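Local coordinates for protein AgaA (PDB 6HLX) that binds the opine agropinic acid as a periplasmic substrate-binding protein and probably delivers it to an ABC transporter for import, at residues A[26-39]-A[128-140]. Sequence-based numbering, arbitrary orientation.
Sequences RTVKLAIHRGLVNY and IDYLALPESVIVP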
ATOM      1  N   ARG A  26      -3.105  -8.307   0.038  1.00 17.93           N
ATOM      2  CA  ARG A  26      -3.282  -7.688   1.358  1.00 17.30           C
ATOM      3  C   ARG A  26      -4.683  -7.940   1.922  1.00 20.41           C
ATOM      4  O   ARG A  26      -4.814  -8.230   3.107  1.00 20.57           O
ATOM      5  CB  ARG A  26      -3.040  -6.182   1.284  1.00 18.61           C
ATOM      6  CG  ARG A  26      -1.562  -5.884   1.160  1.00 21.46           C
ATOM      7  CD  ARG A  26      -1.343  -4.411   0.968  1.00 23.11           C
ATOM      8  NE  ARG A  26      -0.152  -4.009   1.712  1.00 25.13           N
ATOM      9  CZ  ARG A  26       0.298  -2.762   1.790  1.00 30.54           C
ATOM     10  NH1 ARG A  26      -0.293  -1.791   1.099  1.00 21.40           N
ATOM     11  NH2 ARG A  26       1.346  -2.477   2.553  1.00 20.78           N
ATOM     12  N   THR A  27      -5.736  -7.812   1.069  1.00 18.43           N
ATOM     13  CA  THR A  27      -7.129  -7.991   1.518  1.00 18.30           C
ATOM     14  C   THR A  27      -7.331  -9.403   2.109  1.00 19.70           C
ATOM     15  O   THR A  27      -7.946  -9.532   3.156  1.00 20.29           O
ATOM     16  CB  THR A  27      -8.105  -7.712   0.343  1.00 21.75           C
ATOM     17  OG1 THR A  27      -7.869  -6.371  -0.113  1.00 19.62           O
ATOM     18  CG2 THR A  27      -9.589  -7.908   0.740  1.00 19.47           C
ATOM     19  N   VAL A  28      -6.752 -10.446   1.459  1.00 17.82           N
ATOM     20  CA  VAL A  28      -6.857 -11.813   1.963  1.00 18.64           C
ATOM     21  C   VAL A  28      -6.014 -11.949   3.252  1.00 21.05           C
ATOM     22  O   VAL A  28      -6.488 -12.492   4.251  1.00 19.89           O
ATOM     23  CB  VAL A  28      -6.488 -12.877   0.896  1.00 20.78           C
ATOM     24  CG1 VAL A  28      -6.599 -14.291   1.478  1.00 20.45           C
ATOM     25  CG2 VAL A  28      -7.377 -12.736  -0.353  1.00 19.83           C
ATOM     26  N   LYS A  29      -4.790 -11.418   3.239  1.00 18.05           N
ATOM     27  CA  LYS A  29      -3.922 -11.500   4.438  1.00 17.20           C
ATOM     28  C   LYS A  29      -4.584 -10.869   5.664  1.00 19.92           C
ATOM     29  O   LYS A  29      -4.439 -11.391   6.765  1.00 20.40           O
ATOM     30  CB  LYS A  29      -2.583 -10.782   4.212  1.00 18.61           C
ATOM     31  CG  LYS A  29      -1.631 -11.611   3.358  1.00 19.11           C
ATOM     32  CD  LYS A  29      -0.168 -11.128   3.415  1.00 20.51           C
ATOM     33  CE  LYS A  29      -0.006  -9.684   2.930  1.00 21.62           C
ATOM     34  NZ  LYS A  29       1.433  -9.340   2.697  1.00 21.18           N
ATOM     35  N   LEU A  30      -5.323  -9.766   5.471  1.00 16.96           N
ATOM     36  CA  LEU A  30      -5.944  -9.050   6.594  1.00 17.18           C
ATOM     37  C   LEU A  30      -7.190  -9.758   7.166  1.00 21.17           C
ATOM     38  O   LEU A  30      -7.668  -9.396   8.242  1.00 21.84           O
ATOM     39  CB  LEU A  30      -6.208  -7.585   6.233  1.00 17.54           C
ATOM     40  CG  LEU A  30      -4.924  -6.784   5.987  1.00 21.06           C
ATOM     41  CD1 LEU A  30      -5.237  -5.468   5.324  1.00 21.90           C
ATOM     42  CD2 LEU A  30      -4.089  -6.604   7.286  1.00 21.62           C
ATOM     43  N   ALA A  31      -7.645 -10.814   6.499  1.00 18.85           N
ATOM     44  CA  ALA A  31      -8.721 -11.647   7.033  1.00 18.27           C
ATOM     45  C   ALA A  31      -8.109 -12.742   7.923  1.00 20.88           C
ATOM     46  O   ALA A  31      -8.733 -13.161   8.889  1.00 21.20           O
ATOM     47  CB  ALA A  31      -9.476 -12.309   5.875  1.00 18.81           C
ATOM     48  N   ILE A  32      -6.936 -13.256   7.547  1.00 17.84           N
ATOM     49  CA  ILE A  32      -6.308 -14.425   8.188  1.00 18.20           C
ATOM     50  C   ILE A  32      -5.254 -14.070   9.229  1.00 20.96           C
ATOM     51  O   ILE A  32      -4.907 -14.934  10.033  1.00 20.70           O
ATOM     52  CB  ILE A  32      -5.654 -15.254   7.037  1.00 24.09           C
ATOM     53  CG1 ILE A  32      -6.741 -15.858   6.108  1.00 25.59           C
ATOM     54  CG2 ILE A  32      -4.655 -16.341   7.524  1.00 29.50           C
ATOM     55  CD1 ILE A  32      -6.075 -16.249   4.671  1.00 37.21           C
ATOM     56  N   HIS A  33      -4.679 -12.867   9.150  1.00 17.58           N
ATOM     57  CA  HIS A  33      -3.537 -12.535  10.002  1.00 17.61           C
ATOM     58  C   HIS A  33      -3.735 -11.324  10.881  1.00 21.31           C
ATOM     59  O   HIS A  33      -4.527 -10.449  10.554  1.00 19.45           O
ATOM     60  CB  HIS A  33      -2.301 -12.286   9.102  1.00 18.42           C
ATOM     61  CG  HIS A  33      -1.792 -13.514   8.405  1.00 20.94           C
ATOM     62  ND1 HIS A  33      -1.223 -14.556   9.106  1.00 22.38           N
ATOM     63  CD2 HIS A  33      -1.739 -13.794   7.079  1.00 21.52           C
ATOM     64  CE1 HIS A  33      -0.876 -15.453   8.200  1.00 22.35           C
ATOM     65  NE2 HIS A  33      -1.162 -15.028   6.959  1.00 21.60           N
ATOM     66  N   ARG A  34      -2.894 -11.219  11.932  1.00 18.77           N
ATOM     67  CA  ARG A  34      -2.853 -10.084  12.840  1.00 18.85           C
ATOM     68  C   ARG A  34      -1.403  -9.816  13.220  1.00 20.93           C
ATOM     69  O   ARG A  34      -0.603 -10.752  13.294  1.00 20.07           O
ATOM     70  CB  ARG A  34      -3.682 -10.385  14.117  1.00 19.60           C
ATOM     71  CG  ARG A  34      -5.209 -10.260  13.932  1.00 22.04           C
ATOM     72  CD  ARG A  34      -5.604  -8.820  13.630  1.00 24.70           C
ATOM     73  NE  ARG A  34      -7.035  -8.621  13.367  1.00 25.67           N
ATOM     74  CZ  ARG A  34      -7.614  -8.720  12.172  1.00 27.30           C
ATOM     75  NH1 ARG A  34      -6.906  -9.099  11.107  1.00 18.48           N
ATOM     76  NH2 ARG A  34      -8.907  -8.466  12.034  1.00 27.01           N
ATOM     77  N   GLY A  35      -1.096  -8.546  13.494  1.00 18.39           N
ATOM     78  CA  GLY A  35       0.213  -8.145  14.009  1.00 18.13           C
ATOM     79  C   GLY A  35       0.129  -7.830  15.486  1.00 21.08           C
ATOM     80  O   GLY A  35      -0.904  -8.083  16.125  1.00 18.94           O
ATOM     81  N   LEU A  36       1.203  -7.242  16.047  1.00 18.12           N
ATOM     82  CA  LEU A  36       1.197  -6.805  17.446  1.00 18.04           C
ATOM     83  C   LEU A  36       0.099  -5.749  17.597  1.00 21.37           C
ATOM     84  O   LEU A  36      -0.656  -5.748  18.566  1.00 20.92           O
ATOM     85  CB  LEU A  36       2.557  -6.198  17.806  1.00 18.68           C
ATOM     86  CG  LEU A  36       3.692  -7.212  17.901  1.00 22.02           C
ATOM     87  CD1 LEU A  36       5.065  -6.515  17.881  1.00 21.91           C
ATOM     88  CD2 LEU A  36       3.498  -8.140  19.107  1.00 23.39           C
ATOM     89  N   VAL A  37      -0.006  -4.893  16.573  1.00 18.31           N
ATOM     90  CA  VAL A  37      -1.005  -3.830  16.448  1.00 17.75           C
ATOM     91  C   VAL A  37      -1.502  -3.814  15.001  1.00 20.43           C
ATOM     92  O   VAL A  37      -0.805  -4.297  14.104  1.00 20.35           O
ATOM     93  CB  VAL A  37      -0.421  -2.444  16.821  1.00 19.88           C
ATOM     94  CG1 VAL A  37      -0.121  -2.334  18.316  1.00 20.79           C
ATOM     95  CG2 VAL A  37       0.823  -2.109  15.982  1.00 19.01           C
ATOM     96  N   ASN A  38      -2.690  -3.268  14.783  1.00 18.80           N
ATOM     97  CA  ASN A  38      -3.211  -3.050  13.425  1.00 18.47           C
ATOM     98  C   ASN A  38      -4.077  -1.823  13.506  1.00 22.23           C
ATOM     99  O   ASN A  38      -4.560  -1.499  14.594  1.00 21.87           O
ATOM    100  CB  ASN A  38      -4.018  -4.235  12.930  1.00 18.26           C
ATOM    101  CG  ASN A  38      -3.148  -5.413  12.558  1.00 22.63           C
ATOM    102  OD1 ASN A  38      -3.087  -6.413  13.281  1.00 22.89           O
ATOM    103  ND2 ASN A  38      -2.430  -5.318  11.429  1.00 19.80           N
ATOM    104  N   TYR A  39      -4.304  -1.136  12.365  1.00 19.13           N
ATOM    105  CA  TYR A  39      -5.194   0.019  12.408  1.00 19.08           C
ATOM    106  C   TYR A  39      -6.647  -0.425  12.579  1.00 23.37           C
ATOM    107  O   TYR A  39      -7.073  -1.401  11.954  1.00 23.37           O
ATOM    108  CB  TYR A  39      -5.062   0.797  11.095  1.00 19.77           C
ATOM    109  CG  TYR A  39      -3.776   1.591  11.003  1.00 20.31           C
ATOM    110  CD1 TYR A  39      -3.589   2.746  11.761  1.00 21.76           C
ATOM    111  CD2 TYR A  39      -2.755   1.204  10.140  1.00 20.96           C
ATOM    112  CE1 TYR A  39      -2.428   3.512  11.633  1.00 22.58           C
ATOM    113  CE2 TYR A  39      -1.583   1.953  10.019  1.00 19.96           C
ATOM    114  CZ  TYR A  39      -1.429   3.111  10.759  1.00 22.69           C
ATOM    115  OH  TYR A  39      -0.272   3.843  10.610  1.00 21.91           O
ATOM    116  N   ILE A 128       5.629   1.980  15.770  1.00 19.96           N
ATOM    117  CA  ILE A 128       4.342   1.315  16.064  1.00 19.30           C
ATOM    118  C   ILE A 128       3.474   1.238  14.787  1.00 22.43           C
ATOM    119  O   ILE A 128       2.880   0.190  14.482  1.00 21.45           O
ATOM    120  CB  ILE A 128       3.596   2.012  17.243  1.00 22.97           C
ATOM    121  CG1 ILE A 128       4.362   1.829  18.576  1.00 24.82           C
ATOM    122  CG2 ILE A 128       2.157   1.515  17.386  1.00 23.11           C
ATOM    123  CD1 ILE A 128       4.405   0.378  19.132  1.00 26.91           C
ATOM    124  N   ASP A 129       3.488   2.328  13.993  1.00 20.18           N
ATOM    125  CA  ASP A 129       2.721   2.340  12.727  1.00 18.90           C
ATOM    126  C   ASP A 129       3.253   1.291  11.739  1.00 21.04           C
ATOM    127  O   ASP A 129       2.451   0.577  11.116  1.00 20.03           O
ATOM    128  CB  ASP A 129       2.746   3.732  12.092  1.00 19.35           C
ATOM    129  CG  ASP A 129       2.005   4.760  12.930  1.00 25.98           C
ATOM    130  OD1 ASP A 129       0.791   4.900  12.751  1.00 26.49           O
ATOM    131  OD2 ASP A 129       2.647   5.422  13.763  1.00 25.99           O
ATOM    132  N   TYR A 130       4.585   1.151  11.620  1.00 19.59           N
ATOM    133  CA  TYR A 130       5.150   0.136  10.713  1.00 19.15           C
ATOM    134  C   TYR A 130       4.858  -1.291  11.194  1.00 21.20           C
ATOM    135  O   TYR A 130       4.711  -2.194  10.365  1.00 20.73           O
ATOM    136  CB  TYR A 130       6.637   0.369  10.416  1.00 21.26           C
ATOM    137  CG  TYR A 130       6.848   1.505   9.427  1.00 22.15           C
ATOM    138  CD1 TYR A 130       6.386   1.408   8.113  1.00 23.64           C
ATOM    139  CD2 TYR A 130       7.551   2.654   9.788  1.00 24.43           C
ATOM    140  CE1 TYR A 130       6.596   2.435   7.190  1.00 25.92           C
ATOM    141  CE2 TYR A 130       7.777   3.682   8.867  1.00 24.68           C
ATOM    142  CZ  TYR A 130       7.283   3.572   7.575  1.00 30.33           C
ATOM    143  OH  TYR A 130       7.480   4.574   6.650  1.00 33.18           O
ATOM    144  N   LEU A 131       4.650  -1.471  12.517  1.00 19.61           N
ATOM    145  CA  LEU A 131       4.273  -2.786  13.039  1.00 19.99           C
ATOM    146  C   LEU A 131       2.808  -3.125  12.729  1.00 22.60           C
ATOM    147  O   LEU A 131       2.383  -4.286  12.869  1.00 21.40           O
ATOM    148  CB  LEU A 131       4.588  -2.893  14.548  1.00 19.91           C
ATOM    149  CG  LEU A 131       6.089  -2.918  14.852  1.00 22.27           C
ATOM    150  CD1 LEU A 131       6.339  -2.677  16.327  1.00 22.33           C
ATOM    151  CD2 LEU A 131       6.749  -4.286  14.382  1.00 18.97           C
ATOM    152  N   ALA A 132       2.042  -2.107  12.266  1.00 20.17           N
ATOM    153  CA  ALA A 132       0.647  -2.305  11.858  1.00 20.17           C
ATOM    154  C   ALA A 132       0.575  -2.665  10.367  1.00 21.18           C
ATOM    155  O   ALA A 132      -0.516  -2.897   9.867  1.00 20.00           O
ATOM    156  CB  ALA A 132      -0.176  -1.047  12.135  1.00 20.83           C
ATOM    157  N   LEU A 133       1.701  -2.683   9.631  1.00 18.90           N
ATOM    158  CA  LEU A 133       1.609  -3.033   8.201  1.00 18.62           C
ATOM    159  C   LEU A 133       0.990  -4.416   8.024  1.00 21.05           C
ATOM    160  O   LEU A 133       1.319  -5.319   8.797  1.00 20.11           O
ATOM    161  CB  LEU A 133       3.007  -3.071   7.540  1.00 19.04           C
ATOM    162  CG  LEU A 133       3.684  -1.734   7.270  1.00 23.22           C
ATOM    163  CD1 LEU A 133       5.153  -1.963   7.037  1.00 24.84           C
ATOM    164  CD2 LEU A 133       3.066  -1.017   6.044  1.00 23.57           C
ATOM    165  N   PRO A 134       0.259  -4.674   6.914  1.00 18.71           N
ATOM    166  CA  PRO A 134      -0.230  -6.052   6.665  1.00 18.15           C
ATOM    167  C   PRO A 134       0.971  -7.018   6.541  1.00 20.59           C
ATOM    168  O   PRO A 134       0.835  -8.226   6.771  1.00 21.15           O
ATOM    169  CB  PRO A 134      -0.936  -5.918   5.306  1.00 20.04           C
ATOM    170  CG  PRO A 134      -1.420  -4.424   5.290  1.00 22.50           C
ATOM    171  CD  PRO A 134      -0.216  -3.719   5.880  1.00 19.70           C
ATOM    172  N   GLU A 135       2.163  -6.472   6.180  1.00 18.20           N
ATOM    173  CA  GLU A 135       3.369  -7.300   6.007  1.00 17.98           C
ATOM    174  C   GLU A 135       4.115  -7.558   7.333  1.00 19.35           C
ATOM    175  O   GLU A 135       5.100  -8.316   7.338  1.00 19.02           O
ATOM    176  CB  GLU A 135       4.313  -6.676   4.929  1.00 19.35           C
ATOM    177  CG  GLU A 135       3.733  -6.733   3.508  1.00 19.17           C
ATOM    178  CD  GLU A 135       2.438  -5.961   3.274  1.00 26.51           C
ATOM    179  OE1 GLU A 135       2.332  -4.806   3.749  1.00 22.41           O
ATOM    180  OE2 GLU A 135       1.516  -6.519   2.631  1.00 23.11           O
ATOM    181  N   SER A 136       3.676  -6.914   8.439  1.00 17.80           N
ATOM    182  CA  SER A 136       4.310  -7.057   9.772  1.00 17.69           C
ATOM    183  C   SER A 136       3.515  -8.029  10.693  1.00 20.19           C
ATOM    184  O   SER A 136       3.767  -8.119  11.899  1.00 19.36           O
ATOM    185  CB  SER A 136       4.460  -5.688  10.451  1.00 18.80           C
ATOM    186  OG  SER A 136       5.304  -4.856   9.665  1.00 20.91           O
ATOM    187  N   VAL A 137       2.589  -8.802  10.105  1.00 18.49           N
ATOM    188  CA  VAL A 137       1.764  -9.752  10.866  1.00 17.32           C
ATOM    189  C   VAL A 137       2.633 -10.866  11.422  1.00 22.11           C
ATOM    190  O   VAL A 137       3.718 -11.121  10.890  1.00 21.04           O
ATOM    191  CB  VAL A 137       0.574 -10.288  10.031  1.00 19.52           C
ATOM    192  CG1 VAL A 137      -0.393  -9.143   9.696  1.00 19.07           C
ATOM    193  CG2 VAL A 137       1.064 -10.975   8.762  1.00 19.63           C
ATOM    194  N   ILE A 138       2.148 -11.528  12.483  1.00 19.73           N
ATOM    195  CA  ILE A 138       2.899 -12.572  13.188  1.00 19.06           C
ATOM    196  C   ILE A 138       2.453 -13.960  12.792  1.00 21.62           C
ATOM    197  O   ILE A 138       1.257 -14.252  12.804  1.00 20.01           O
ATOM    198  CB  ILE A 138       2.789 -12.392  14.745  1.00 21.94           C
ATOM    199  CG1 ILE A 138       3.122 -10.940  15.226  1.00 20.74           C
ATOM    200  CG2 ILE A 138       3.640 -13.440  15.512  1.00 22.35           C
ATOM    201  CD1 ILE A 138       4.507 -10.411  14.731  1.00 21.76           C
ATOM    202  N   VAL A 139       3.420 -14.829  12.505  1.00 19.02           N
ATOM    203  CA  VAL A 139       3.153 -16.231  12.176  1.00 19.17           C
ATOM    204  C   VAL A 139       3.934 -17.116  13.172  1.00 22.59           C
ATOM    205  O   VAL A 139       4.812 -16.603  13.880  1.00 22.10           O
ATOM    206  CB  VAL A 139       3.445 -16.578  10.683  1.00 23.71           C
ATOM    207  CG1 VAL A 139       2.568 -15.744   9.754  1.00 22.34           C
ATOM    208  CG2 VAL A 139       4.918 -16.407  10.351  1.00 23.98           C
ATOM    209  N   PRO A 140       3.632 -18.432  13.267  1.00 20.94           N
ATOM    210  CA  PRO A 140       4.336 -19.259  14.250  1.00 20.34           C
ATOM    211  C   PRO A 140       5.782 -19.540  13.858  1.00 24.99           C
ATOM    212  O   PRO A 140       6.063 -19.852  12.697  1.00 25.65           O
ATOM    213  CB  PRO A 140       3.499 -20.557  14.299  1.00 21.81           C
ATOM    214  CG  PRO A 140       2.215 -20.241  13.579  1.00 24.83           C
ATOM    215  CD  PRO A 140       2.591 -19.209  12.559  1.00 20.66           C
TER
HETATM  216  O   HOH W   1      -1.276 -13.866  11.842  1.00 18.88           O
HETATM  217  O   HOH W   2       3.327  -6.525  14.233  1.00 21.21           O
HETATM  218  O   HOH W   3       0.539  -6.092  11.423  1.00 19.77           O
HETATM  219  O   HOH W   4      -3.143  -2.452  10.130  1.00 20.42           O
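A buried salt-bridge network near the agropinic acid pocket joins helix 23-32 to the turn after helix 127-131. R26 grips E135 side-on, one nitrogen to each oxygen: NH2 reaches OE1 at 2.8 Å, within the guanidinium plane, and NE reaches OE2 at 3.2 Å. Both approach from the syn side but tilted out of the carboxylate plane, in keeping with the 35° between the two planes. K29 NZ takes the anti side of E135 OE2 at 2.8 Å, from the face opposite R26 NE, an arrangement that should hold the carboxylate's rotation. The bend of the E135 chain at chi2 (63°) brings its carboxylate to both partners. R26 also pairs with E382, and the R26 side chain lies about 5 Å from the bound agropinic acid. Next to the ion pairs, L30 CD2 packs on P134 CB at 3.8 Å. Farther along, I138 N donates an almost straight bond (175°) to R34 O, and a water accepts from L36 N and donates to L131 O and S136 O. At the far end Y39 OH donates to the anti lone pair of D129 OD1 at 2.6 Å, while its ring carbon CE2 meets A132 CB at 3.9 Å. The contact thus joins helix 23-32 and edge strand 37-39 to the segment following helix 127-131, in the periplasmic solute-binding protein fold of family 5.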